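Local coordinates for haloacid delahogenase-like family hydrolase (Xanthomonas campestris pv. campestris, PDB 2PKE), which is a magnesium-binding hydrolase of the haloacid dehalogenase-like family and probably acts as a phosphatase, at the interface of chains A and B. Residues are numbered along the deposited sequence; one frame, centred on the assembly and turned at random. Chains: chain A/B, Haloacid delahogenase-like family hydrolase.

Contact 1: the interface of chains A and B. Residues chain A 84, 89, 91, 93, 96; chain B 91, 93-94, 96.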
ATOM      1  N   ILE A  84      17.936 -17.923 -10.231  1.00 17.50           N
ATOM      2  CA  ILE A  84      17.667 -18.849 -11.299  1.00 19.61           C
ATOM      3  C   ILE A  84      18.557 -18.491 -12.506  1.00 19.27           C
ATOM      4  O   ILE A  84      19.129 -19.384 -13.158  1.00 16.61           O
ATOM      5  CB  ILE A  84      16.146 -18.918 -11.627  1.00 18.06           C
ATOM      6  CG1 ILE A  84      15.400 -19.554 -10.446  1.00 20.44           C
ATOM      7  CG2 ILE A  84      15.894 -19.817 -12.811  1.00 12.48           C
ATOM      8  CD1 ILE A  84      13.893 -19.411 -10.460  1.00 21.62           C
ATOM      9  N   ALA A  89      19.500 -21.918 -13.869  1.00 18.75           N
ATOM     10  CA  ALA A  89      18.429 -22.823 -13.418  1.00 17.08           C
ATOM     11  C   ALA A  89      18.920 -24.097 -12.702  1.00 17.90           C
ATOM     12  O   ALA A  89      18.192 -25.089 -12.619  1.00 17.26           O
ATOM     13  CB  ALA A  89      17.466 -23.166 -14.596  1.00 16.05           C
ATOM     14  N   ILE A  91      19.772 -23.937  -9.482  1.00 19.83           N
ATOM     15  CA  ILE A  91      19.435 -23.769  -8.096  1.00 17.61           C
ATOM     16  C   ILE A  91      18.351 -24.744  -7.668  1.00 17.68           C
ATOM     17  O   ILE A  91      17.352 -24.915  -8.369  1.00 18.82           O
ATOM     18  CB  ILE A  91      19.030 -22.333  -7.761  1.00 16.75           C
ATOM     19  CG1 ILE A  91      19.021 -22.177  -6.223  1.00 19.27           C
ATOM     20  CG2 ILE A  91      17.660 -21.961  -8.418  1.00 15.51           C
ATOM     21  CD1 ILE A  91      19.083 -20.752  -5.684  1.00 18.20           C
ATOM     22  N   ALA A  93      15.142 -26.232  -5.554  1.00 18.78           N
ATOM     23  CA  ALA A  93      13.899 -25.726  -4.947  1.00 21.07           C
ATOM     24  C   ALA A  93      14.084 -25.502  -3.432  1.00 21.38           C
ATOM     25  O   ALA A  93      13.630 -24.513  -2.871  1.00 22.92           O
ATOM     26  CB  ALA A  93      12.728 -26.706  -5.228  1.00 17.49           C
ATOM     27  N   ILE A  96      15.671 -22.113  -3.178  1.00 22.92           N
ATOM     28  CA  ILE A  96      14.641 -21.085  -3.468  1.00 22.98           C
ATOM     29  C   ILE A  96      13.715 -20.885  -2.278  1.00 22.85           C
ATOM     30  O   ILE A  96      13.343 -19.750  -1.996  1.00 20.35           O
ATOM     31  CB  ILE A  96      13.799 -21.450  -4.703  1.00 23.05           C
ATOM     32  CG1 ILE A  96      14.695 -21.483  -5.923  1.00 20.43           C
ATOM     33  CG2 ILE A  96      12.673 -20.419  -4.922  1.00 16.25           C
ATOM     34  CD1 ILE A  96      15.224 -20.112  -6.277  1.00 30.32           C
TER
ATOM     35  N   ILE B  91      10.563 -29.797  -7.571  1.00 18.81           N
ATOM     36  CA  ILE B  91      10.263 -28.848  -8.644  1.00 17.79           C
ATOM     37  C   ILE B  91      11.565 -28.183  -9.136  1.00 18.06           C
ATOM     38  O   ILE B  91      12.453 -27.856  -8.363  1.00 21.12           O
ATOM     39  CB  ILE B  91       9.163 -27.842  -8.230  1.00 16.15           C
ATOM     40  CG1 ILE B  91       8.774 -26.950  -9.438  1.00 20.19           C
ATOM     41  CG2 ILE B  91       9.596 -27.032  -6.980  1.00 17.65           C
ATOM     42  CD1 ILE B  91       7.574 -26.029  -9.184  1.00 17.61           C
ATOM     43  N   ALA B  93      14.008 -25.418 -10.952  1.00 18.55           N
ATOM     44  CA  ALA B  93      14.137 -23.950 -11.051  1.00 19.62           C
ATOM     45  C   ALA B  93      13.398 -23.416 -12.299  1.00 19.03           C
ATOM     46  O   ALA B  93      12.607 -22.459 -12.181  1.00 17.72           O
ATOM     47  CB  ALA B  93      15.606 -23.544 -11.062  1.00 20.15           C
ATOM     48  N   ARG B  94      13.577 -24.035 -13.476  1.00 18.29           N
ATOM     49  CA  ARG B  94      12.838 -23.562 -14.668  1.00 20.87           C
ATOM     50  C   ARG B  94      11.322 -23.450 -14.426  1.00 25.15           C
ATOM     51  O   ARG B  94      10.688 -22.522 -14.936  1.00 25.07           O
ATOM     52  CB  ARG B  94      13.106 -24.384 -15.939  1.00 24.74           C
ATOM     53  CG  ARG B  94      12.908 -25.876 -15.816  1.00 29.67           C
ATOM     54  N   ILE B  96       9.753 -23.064 -11.348  1.00 21.95           N
ATOM     55  CA  ILE B  96       9.589 -21.926 -10.425  1.00 21.62           C
ATOM     56  C   ILE B  96       9.649 -20.612 -11.199  1.00 22.11           C
ATOM     57  O   ILE B  96       8.880 -19.702 -10.935  1.00 18.35           O
ATOM     58  CB  ILE B  96      10.645 -21.941  -9.285  1.00 19.88           C
ATOM     59  CG1 ILE B  96      10.327 -23.079  -8.335  1.00 20.84           C
ATOM     60  CG2 ILE B  96      10.671 -20.607  -8.522  1.00 19.09           C
ATOM     61  CD1 ILE B  96      11.416 -23.409  -7.409  1.00 22.26           C
TER
HETATM   62  O   HOH W   1      15.626 -26.235 -13.647  1.00 31.35           O
HETATM   63  O   HOH W   2      16.545 -26.523 -10.198  1.00 32.43           O
HETATM   64  O   HOH W   3      14.716 -28.650  -7.298  1.00 33.09           O
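At the start of helix 93-107, in the helical part of this haloacid dehalogenase-like hydrolase, B:Ala93 presses its methyl against chain A, where A:Ala89, A:Ile91 and A:Ile84 pack against it. The CB of B:Ala93 lies 3.7 Å from CG2 of A:Ile91. That branch sits between the backbone N and the carbonyl carbon of A:Ile91, because CG1 is anti to the N (chi1 -167°), and it is thereby the branch turned to the partner. The twin contact puts A:Ala93 CB 3.6 Å from B:Ile91 CG2. Further along the helix, A:Ile84 extends its CD1 obliquely across B:Ile96 to meet CG2 at 3.9 Å, while A:Ile96 and B:Ile96 slide past each other in opposite directions, B:Ile96 CD1 lying 4.1 Å from A:Ile96 CG1.

Water links the backbones. The amide N of B:Ala93, in the first turn of its helix, binds a water at 2.9 Å that also lies 2.6 Å from the carbonyl O of A:Ile91. A second water joins B:Arg94 N to A:Ala89 O, and a third links A:Ala93 N to B:Ile91 O. Thus amides in the first turn of helix 93-107 are joined through water to carbonyls of the preceding loop in the partner chain as the methyls pack, which probably helps hold the helix starts of the two chains together.

Contact 2: the interface of chains A and B. Residues chain A 77, 80, 96, 100; chain B 77, 80, 96, 100.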
ATOM      1  N   LEU A  77      11.036 -11.771  -4.832  1.00 22.63           N
ATOM      2  CA  LEU A  77      10.754 -12.235  -6.192  1.00 23.44           C
ATOM      3  C   LEU A  77      11.885 -11.883  -7.173  1.00 21.49           C
ATOM      4  O   LEU A  77      12.232 -12.701  -8.037  1.00 24.60           O
ATOM      5  CB  LEU A  77       9.439 -11.666  -6.688  1.00 17.67           C
ATOM      6  CG  LEU A  77       8.212 -12.249  -5.992  1.00 24.68           C
ATOM      7  CD1 LEU A  77       7.054 -11.309  -6.314  1.00 19.32           C
ATOM      8  CD2 LEU A  77       7.900 -13.745  -6.373  1.00 30.16           C
ATOM      9  N   ILE A  80      14.662 -14.340  -6.439  1.00 15.92           N
ATOM     10  CA  ILE A  80      14.404 -15.698  -6.945  1.00 19.64           C
ATOM     11  C   ILE A  80      14.822 -15.709  -8.426  1.00 22.07           C
ATOM     12  O   ILE A  80      15.583 -16.594  -8.907  1.00 21.65           O
ATOM     13  CB  ILE A  80      12.909 -16.159  -6.743  1.00 20.72           C
ATOM     14  CG1 ILE A  80      12.634 -16.508  -5.256  1.00 22.68           C
ATOM     15  CG2 ILE A  80      12.594 -17.370  -7.652  1.00 18.67           C
ATOM     16  CD1 ILE A  80      11.160 -16.372  -4.790  1.00 19.24           C
ATOM     17  N   ILE A  96      15.671 -22.113  -3.178  1.00 22.92           N
ATOM     18  CA  ILE A  96      14.641 -21.085  -3.468  1.00 22.98           C
ATOM     19  C   ILE A  96      13.715 -20.885  -2.278  1.00 22.85           C
ATOM     20  O   ILE A  96      13.343 -19.750  -1.996  1.00 20.35           O
ATOM     21  CB  ILE A  96      13.799 -21.450  -4.703  1.00 23.05           C
ATOM     22  CG1 ILE A  96      14.695 -21.483  -5.923  1.00 20.43           C
ATOM     23  CG2 ILE A  96      12.673 -20.419  -4.922  1.00 16.25           C
ATOM     24  CD1 ILE A  96      15.224 -20.112  -6.277  1.00 30.32           C
ATOM     25  N   VAL A 100      12.879 -17.483  -0.226  1.00 22.29           N
ATOM     26  CA  VAL A 100      11.570 -17.028   0.262  1.00 21.87           C
ATOM     27  C   VAL A 100      11.650 -16.713   1.766  1.00 23.72           C
ATOM     28  O   VAL A 100      11.064 -15.736   2.210  1.00 23.94           O
ATOM     29  CB  VAL A 100      10.434 -18.041  -0.004  1.00 21.07           C
ATOM     30  CG1 VAL A 100       9.115 -17.609   0.739  1.00 24.03           C
ATOM     31  CG2 VAL A 100      10.240 -18.247  -1.527  1.00 22.62           C
TER
ATOM     32  N   LEU B  77       4.505 -15.747  -4.294  1.00 21.49           N
ATOM     33  CA  LEU B  77       5.360 -16.334  -3.250  1.00 22.22           C
ATOM     34  C   LEU B  77       4.662 -17.507  -2.662  1.00 21.98           C
ATOM     35  O   LEU B  77       5.288 -18.518  -2.403  1.00 23.09           O
ATOM     36  CB  LEU B  77       5.682 -15.316  -2.164  1.00 21.30           C
ATOM     37  CG  LEU B  77       6.584 -14.180  -2.619  1.00 19.90           C
ATOM     38  CD1 LEU B  77       6.492 -12.981  -1.604  1.00 16.57           C
ATOM     39  CD2 LEU B  77       8.002 -14.647  -2.761  1.00 22.40           C
ATOM     40  N   ILE B  80       4.744 -20.357  -5.063  1.00 20.65           N
ATOM     41  CA  ILE B  80       6.094 -20.911  -5.001  1.00 21.55           C
ATOM     42  C   ILE B  80       6.329 -21.819  -3.803  1.00 23.08           C
ATOM     43  O   ILE B  80       6.844 -22.940  -3.966  1.00 18.53           O
ATOM     44  CB  ILE B  80       7.180 -19.785  -5.068  1.00 22.35           C
ATOM     45  CG1 ILE B  80       7.279 -19.205  -6.506  1.00 21.87           C
ATOM     46  CG2 ILE B  80       8.527 -20.343  -4.696  1.00 21.60           C
ATOM     47  CD1 ILE B  80       8.034 -17.869  -6.611  1.00 23.86           C
ATOM     48  N   ILE B  96       9.753 -23.064 -11.348  1.00 21.95           N
ATOM     49  CA  ILE B  96       9.589 -21.926 -10.425  1.00 21.62           C
ATOM     50  C   ILE B  96       9.649 -20.612 -11.199  1.00 22.11           C
ATOM     51  O   ILE B  96       8.880 -19.702 -10.935  1.00 18.35           O
ATOM     52  CB  ILE B  96      10.645 -21.941  -9.285  1.00 19.88           C
ATOM     53  CG1 ILE B  96      10.327 -23.079  -8.335  1.00 20.84           C
ATOM     54  CG2 ILE B  96      10.671 -20.607  -8.522  1.00 19.09           C
ATOM     55  CD1 ILE B  96      11.416 -23.409  -7.409  1.00 22.26           C
ATOM     56  N   VAL B 100       6.862 -17.458 -11.352  1.00 24.01           N
ATOM     57  CA  VAL B 100       7.168 -16.044 -11.283  1.00 23.72           C
ATOM     58  C   VAL B 100       6.524 -15.369 -12.485  1.00 24.28           C
ATOM     59  O   VAL B 100       5.883 -14.363 -12.313  1.00 24.41           O
ATOM     60  CB  VAL B 100       8.676 -15.773 -11.205  1.00 24.66           C
ATOM     61  CG1 VAL B 100       8.961 -14.273 -11.253  1.00 19.12           C
ATOM     62  CG2 VAL B 100       9.271 -16.402  -9.910  1.00 24.91           C
TER
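The two copies of this haloacid dehalogenase-like hydrolase meet here in a two-fold, helix-to-helix apolar interface, in which helices 72-86 and 93-107 of each chain pack on those of the other and help hold the deposited dimer together; the structure alone does not show that this dimer forms in solution. A:Leu77 and B:Leu77 cross obliquely and meet through the same branch, CD2 to CD2 at 3.7 Å, as expected for a residue facing its own copy. One turn along, A:Ile80 and B:Ile80 reach toward each other tip to tip, their CD1 methyls 3.9 Å apart. Each tip also touches the leucine opposite, A:Ile80 CD1 lying 4.1 Å from B:Leu77 CD2.

The two branches of A:Ile80 divide the work. With CG1 anti to the carbonyl carbon (chi1 -74°) and the chain extended beyond it (chi2 154°), CD1 is carried to the isoleucine opposite, whereas CG2 turns to helix 93-107 of chain B. There A:Ile80 crosses B:Ile96 at about a right angle, CG2 to CG2 at 3.9 Å, and the same methyl lies 4.1 Å from B:Val100 CG2. In the exchanged contact A:Val100 CG2 approaches B:Ile80 CG2 at 4.2 Å, much as in its twin.

Contact 3: the interface of chains A and B. Residues chain A 63-64, 67, 81; chain B 97, 100-101, 104.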
ATOM      1  N   ARG A  63      14.285  -3.474 -13.587  1.00 36.34           N
ATOM      2  CA  ARG A  63      13.125  -3.817 -14.410  1.00 37.70           C
ATOM      3  C   ARG A  63      11.844  -4.212 -13.641  1.00 33.52           C
ATOM      4  O   ARG A  63      10.742  -3.967 -14.120  1.00 34.85           O
ATOM      5  CB  ARG A  63      13.473  -4.877 -15.443  1.00 37.45           C
ATOM      6  CG  ARG A  63      13.716  -6.271 -14.955  1.00 48.05           C
ATOM      7  CD  ARG A  63      13.998  -7.156 -16.186  1.00 57.46           C
ATOM      8  NE  ARG A  63      14.646  -8.441 -15.881  1.00 64.63           N
ATOM      9  CZ  ARG A  63      14.049  -9.487 -15.300  1.00 62.78           C
ATOM     10  NH1 ARG A  63      12.770  -9.432 -14.914  1.00 52.19           N
ATOM     11  NH2 ARG A  63      14.749 -10.599 -15.086  1.00 62.46           N
ATOM     12  N   ASN A  64      11.994  -4.802 -12.469  1.00 29.89           N
ATOM     13  CA  ASN A  64      10.841  -5.206 -11.659  1.00 27.08           C
ATOM     14  C   ASN A  64      10.238  -4.106 -10.804  1.00 27.90           C
ATOM     15  O   ASN A  64       9.111  -4.228 -10.347  1.00 29.79           O
ATOM     16  CB  ASN A  64      11.210  -6.377 -10.786  1.00 26.83           C
ATOM     17  CG  ASN A  64      11.391  -7.638 -11.571  1.00 31.23           C
ATOM     18  OD1 ASN A  64      11.102  -7.666 -12.764  1.00 36.12           O
ATOM     19  ND2 ASN A  64      11.863  -8.705 -10.907  1.00 25.29           N
ATOM     20  N   ILE A  67       6.839  -3.096 -11.906  1.00 26.77           N
ATOM     21  CA  ILE A  67       5.640  -3.873 -11.575  1.00 28.09           C
ATOM     22  C   ILE A  67       5.419  -4.108 -10.079  1.00 26.72           C
ATOM     23  O   ILE A  67       4.268  -4.271  -9.633  1.00 27.05           O
ATOM     24  CB  ILE A  67       5.546  -5.233 -12.362  1.00 24.71           C
ATOM     25  CG1 ILE A  67       6.650  -6.209 -12.012  1.00 28.66           C
ATOM     26  CG2 ILE A  67       5.620  -5.013 -13.874  1.00 29.43           C
ATOM     27  CD1 ILE A  67       6.362  -7.599 -12.544  1.00 28.39           C
ATOM     28  N   GLU A  81      14.338 -14.698  -9.131  1.00 20.77           N
ATOM     29  CA  GLU A  81      14.584 -14.549 -10.558  1.00 23.56           C
ATOM     30  C   GLU A  81      16.078 -14.430 -10.845  1.00 20.67           C
ATOM     31  O   GLU A  81      16.610 -15.062 -11.751  1.00 21.99           O
ATOM     32  CB  GLU A  81      13.779 -13.343 -11.031  1.00 24.85           C
ATOM     33  CG  GLU A  81      13.445 -13.301 -12.479  1.00 39.40           C
ATOM     34  CD  GLU A  81      12.172 -12.495 -12.748  1.00 47.89           C
ATOM     35  OE1 GLU A  81      12.063 -11.342 -12.264  1.00 43.22           O
ATOM     36  OE2 GLU A  81      11.278 -13.027 -13.441  1.00 50.67           O
TER
ATOM     37  N   GLN B  97      10.551 -20.514 -12.172  1.00 22.98           N
ATOM     38  CA  GLN B  97      10.568 -19.322 -13.009  1.00 21.35           C
ATOM     39  C   GLN B  97       9.208 -19.145 -13.683  1.00 20.50           C
ATOM     40  O   GLN B  97       8.749 -18.027 -13.832  1.00 22.01           O
ATOM     41  CB  GLN B  97      11.700 -19.330 -14.054  1.00 24.10           C
ATOM     42  CG  GLN B  97      11.818 -17.988 -14.861  1.00 26.76           C
ATOM     43  CD  GLN B  97      12.006 -16.751 -13.952  1.00 35.95           C
ATOM     44  OE1 GLN B  97      12.753 -16.801 -12.986  1.00 34.78           O
ATOM     45  NE2 GLN B  97      11.321 -15.646 -14.273  1.00 30.69           N
ATOM     46  N   VAL B 100       6.862 -17.458 -11.352  1.00 24.01           N
ATOM     47  CA  VAL B 100       7.168 -16.044 -11.283  1.00 23.72           C
ATOM     48  C   VAL B 100       6.524 -15.369 -12.485  1.00 24.28           C
ATOM     49  O   VAL B 100       5.883 -14.363 -12.313  1.00 24.41           O
ATOM     50  CB  VAL B 100       8.676 -15.773 -11.205  1.00 24.66           C
ATOM     51  CG1 VAL B 100       8.961 -14.273 -11.253  1.00 19.12           C
ATOM     52  CG2 VAL B 100       9.271 -16.402  -9.910  1.00 24.91           C
ATOM     53  N   GLU B 101       6.635 -15.949 -13.679  1.00 26.03           N
ATOM     54  CA  GLU B 101       6.039 -15.331 -14.887  1.00 26.69           C
ATOM     55  C   GLU B 101       4.505 -15.219 -14.798  1.00 27.34           C
ATOM     56  O   GLU B 101       3.930 -14.274 -15.321  1.00 24.09           O
ATOM     57  CB  GLU B 101       6.385 -16.097 -16.170  1.00 27.92           C
ATOM     58  CG  GLU B 101       7.847 -16.250 -16.500  1.00 32.51           C
ATOM     59  CD  GLU B 101       8.579 -14.930 -16.711  1.00 40.07           C
ATOM     60  OE1 GLU B 101       7.931 -13.849 -16.851  1.00 34.13           O
ATOM     61  OE2 GLU B 101       9.827 -15.010 -16.777  1.00 50.32           O
ATOM     62  N   ARG B 104       3.967 -12.107 -12.693  1.00 27.32           N
ATOM     63  CA  ARG B 104       4.341 -10.958 -13.503  1.00 28.35           C
ATOM     64  C   ARG B 104       3.250 -10.683 -14.506  1.00 27.60           C
ATOM     65  O   ARG B 104       2.900  -9.555 -14.708  1.00 27.41           O
ATOM     66  CB  ARG B 104       5.689 -11.145 -14.179  1.00 27.52           C
ATOM     67  CG  ARG B 104       5.921 -10.159 -15.339  1.00 39.45           C
ATOM     68  CD  ARG B 104       7.190 -10.483 -16.190  1.00 37.80           C
ATOM     69  NE  ARG B 104       8.294 -10.876 -15.332  1.00 46.14           N
ATOM     70  CZ  ARG B 104       8.941 -10.036 -14.538  1.00 52.93           C
ATOM     71  NH1 ARG B 104       8.634  -8.746 -14.501  1.00 66.46           N
ATOM     72  NH2 ARG B 104       9.916 -10.480 -13.785  1.00 53.39           N
TER
HETATM   73  O   HOH W   4      15.076 -15.897 -13.760  1.00 30.92           O
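A:Glu81 and B:Arg104, which bury the most surface in this patch, meet at about a right angle with carboxylate and guanidinium nearly coplanar, 19° apart. NH2 of B:Arg104 donates to the syn lone pair of A:Glu81 OE2 at 2.9 Å. The same nitrogen lies 2.8 Å from OE1, a salt-bridge contact rather than a second hydrogen bond, since its N-H points elsewhere. The anti lone pair of OE2 receives NE2 of B:Gln97 at 2.7 Å, so two donors from chain B grip one carboxylate oxygen. Opposite them, A:Asn64 ND2 meets OE1 nearly along its C-O axis, in a straight bond of 3.0 Å that steadies the carboxylate from its own chain.

B:Arg104 also uses NH1 and NH2 end-on to hold A:Asn64 OD1, each at 3.2 Å and both from one face of the amide. The CG of B:Arg104 packs on A:Ile67 CD1 at 3.8 Å, and beyond it the chain bends at chi3 (-41°) toward A:Glu81 and A:Asn64. In the second shell, B:Glu101 OE2 accepts from B:Gln97 NE2 at 3.0 Å and helps fix that amide. A water joins B:Gln97 OE1 to the backbone O of A:Glu81. The network ties helices 57-68 and 72-86 of chain A to helix 93-107 of chain B.

Along one two-fold interface, the three contacts show how a helical dimer surface can change character from its apolar middle to its polar flanks. Contacts 1 and 2 have C-alpha centres about 8 Å apart and share A:Ile96 and B:Ile96, which carry the apolar packing from the helix starts into the middle. Contact 3 lies about 9 Å from contact 2, with B:Val100 in common, and about 14 Å from contact 1. Helices 72-86 and 93-107 run through all three, while contact 3 adds helix 57-68. Two-fold symmetry repeats the polar network, probably giving the apolar middle directional bonds on either side that help set the register of the chains.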